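Local coordinates for protein F-93 (Sulfolobus virus 1, PDB 1TBX) that probably acts as a homodimeric winged-helix transcription factor that recognises a palindromic or pseudo-palindromic DNA target sequence, at residues Glu85-Lys88 against Gln89-Arg93. Numbering follows the deposited sequence.
Sequences ETYK and QIKKR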
loop_
_atom_site.group_PDB
_atom_site.type_symbol
_atom_site.label_atom_id
_atom_site.label_comp_id
_atom_site.label_asym_id
_atom_site.label_seq_id
_atom_site.Cartn_x
_atom_site.Cartn_y
_atom_site.Cartn_z
ATOM N N GLU A 85 -2.316 8.580 3.416
ATOM C CA GLU A 85 -2.842 9.911 3.548
ATOM C C GLU A 85 -3.190 10.546 2.207
ATOM O O GLU A 85 -4.208 11.246 2.095
ATOM C CB GLU A 85 -1.850 10.748 4.309
ATOM C CG GLU A 85 -2.523 11.880 5.014
ATOM C CD GLU A 85 -3.309 11.418 6.246
ATOM O OE1 GLU A 85 -2.982 10.306 6.803
ATOM O OE2 GLU A 85 -4.248 12.193 6.647
ATOM N N THR A 86 -2.330 10.307 1.205
ATOM C CA THR A 86 -2.509 10.868 -0.106
ATOM C C THR A 86 -3.712 10.158 -0.685
ATOM O O THR A 86 -4.569 10.779 -1.293
ATOM C CB THR A 86 -1.245 10.605 -0.968
ATOM O OG1 THR A 86 -0.118 11.266 -0.380
ATOM C CG2 THR A 86 -1.375 11.229 -2.392
ATOM N N TYR A 87 -3.764 8.845 -0.474
ATOM C CA TYR A 87 -4.938 8.059 -0.852
ATOM C C TYR A 87 -6.246 8.634 -0.316
ATOM O O TYR A 87 -7.148 8.915 -1.121
ATOM C CB TYR A 87 -4.856 6.628 -0.354
ATOM C CG TYR A 87 -5.974 5.761 -0.892
ATOM C CD1 TYR A 87 -6.358 5.855 -2.230
ATOM C CD2 TYR A 87 -6.653 4.854 -0.070
ATOM C CE1 TYR A 87 -7.373 5.082 -2.744
ATOM C CE2 TYR A 87 -7.678 4.073 -0.583
ATOM C CZ TYR A 87 -8.033 4.192 -1.919
ATOM O OH TYR A 87 -9.021 3.405 -2.466
ATOM N N LYS A 88 -6.343 8.779 1.022
ATOM C CA LYS A 88 -7.469 9.436 1.659
ATOM C C LYS A 88 -7.839 10.742 0.987
ATOM O O LYS A 88 -8.996 10.947 0.663
ATOM C CB LYS A 88 -7.131 9.748 3.076
ATOM C CG LYS A 88 -7.324 8.656 4.083
ATOM C CD LYS A 88 -7.199 9.280 5.503
ATOM C CE LYS A 88 -6.406 8.319 6.447
ATOM N NZ LYS A 88 -5.160 8.811 7.195
ATOM N N GLN A 89 -6.869 11.620 0.721
ATOM C CA GLN A 89 -7.172 12.912 0.073
ATOM C C GLN A 89 -7.598 12.780 -1.350
ATOM O O GLN A 89 -8.244 13.672 -1.881
ATOM C CB GLN A 89 -5.996 13.889 0.150
ATOM C CG GLN A 89 -5.752 14.405 1.534
ATOM C CD GLN A 89 -7.023 15.034 2.170
ATOM O OE1 GLN A 89 -7.621 15.966 1.592
ATOM N NE2 GLN A 89 -7.433 14.515 3.326
ATOM N N ILE A 90 -7.189 11.697 -2.001
ATOM C CA ILE A 90 -7.560 11.468 -3.395
ATOM C C ILE A 90 -9.037 11.014 -3.421
ATOM O O ILE A 90 -9.858 11.594 -4.132
ATOM C CB ILE A 90 -6.557 10.472 -4.045
ATOM C CG1 ILE A 90 -5.441 11.236 -4.753
ATOM C CG2 ILE A 90 -7.247 9.529 -5.002
ATOM C CD1 ILE A 90 -4.290 10.354 -5.161
ATOM N N LYS A 91 -9.361 10.019 -2.591
ATOM C CA LYS A 91 -10.741 9.642 -2.327
ATOM C C LYS A 91 -11.576 10.912 -2.015
ATOM O O LYS A 91 -12.387 11.303 -2.861
ATOM C CB LYS A 91 -10.850 8.489 -1.299
ATOM C CG LYS A 91 -10.103 7.217 -1.725
ATOM C CD LYS A 91 -10.952 6.221 -2.572
ATOM C CE LYS A 91 -10.596 6.101 -4.134
ATOM N NZ LYS A 91 -10.575 4.701 -4.816
ATOM N N LYS A 92 -11.334 11.633 -0.914
ATOM C CA LYS A 92 -12.078 12.900 -0.700
ATOM C C LYS A 92 -12.207 13.796 -1.934
ATOM O O LYS A 92 -13.313 14.126 -2.317
ATOM C CB LYS A 92 -11.572 13.711 0.508
ATOM C CG LYS A 92 -11.943 15.261 0.458
ATOM C CD LYS A 92 -12.104 15.913 1.865
ATOM C CE LYS A 92 -11.729 14.956 3.023
ATOM N NZ LYS A 92 -10.883 15.661 4.030
ATOM N N ARG A 93 -11.096 14.158 -2.571
ATOM C CA ARG A 93 -11.123 15.039 -3.727
ATOM C C ARG A 93 -12.167 14.573 -4.744
ATOM O O ARG A 93 -12.853 15.393 -5.363
ATOM C CB ARG A 93 -9.745 15.082 -4.400
ATOM C CG ARG A 93 -8.877 16.330 -4.136
ATOM C CD ARG A 93 -7.353 16.078 -4.275
ATOM N NE ARG A 93 -6.602 17.302 -4.541
ATOM C CZ ARG A 93 -6.447 17.889 -5.747
ATOM N NH1 ARG A 93 -6.992 17.379 -6.854
ATOM N NH2 ARG A 93 -5.740 19.014 -5.854
#
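The stem of Lys-91 lies across the ring of Tyr-87, one turn further along the C-terminal helix 71-94 of this winged-helix protein. The i to i+4 ladder satisfies the backbone here: the carbonyls of Glu-85, Thr-86, Tyr-87 and Lys-88 accept from the N-H groups of Gln-89, Ile-90, Lys-91 and Lys-92. The bond from Lys-91 N to Tyr-87 O is the straightest of these backbone bonds, 168° at the hydrogen, while Tyr-87 O takes a second, weak bond from Ile-90 N. Thr-86 satisfies its own hydroxyl within the helix: OG1, beside the backbone N (chi1 -63°), is hydrogen-bonded to Thr-82 O. Its methyl CG2 is left to meet Ile-90 CD1 at 4.1 Å. On the other flank, Lys-88 NZ donates to Glu-85 OE1 in a salt bridge of 2.7 Å, approaching from above the carboxylate plane. Tyrosine suits the interface, its ring meeting Phe-76 of the second subunit and Phe-6 of its own chain, while Thr-86 and Ile-90 also pack on the second subunit. Lysine adds a flexible aliphatic stem: Lys-91 makes a CH-pi contact over one ring face, with CG 3.8 Å from the Tyr-87 centroid, and the bent chain brings NZ to donate to Tyr-87 OH at 3.1 Å.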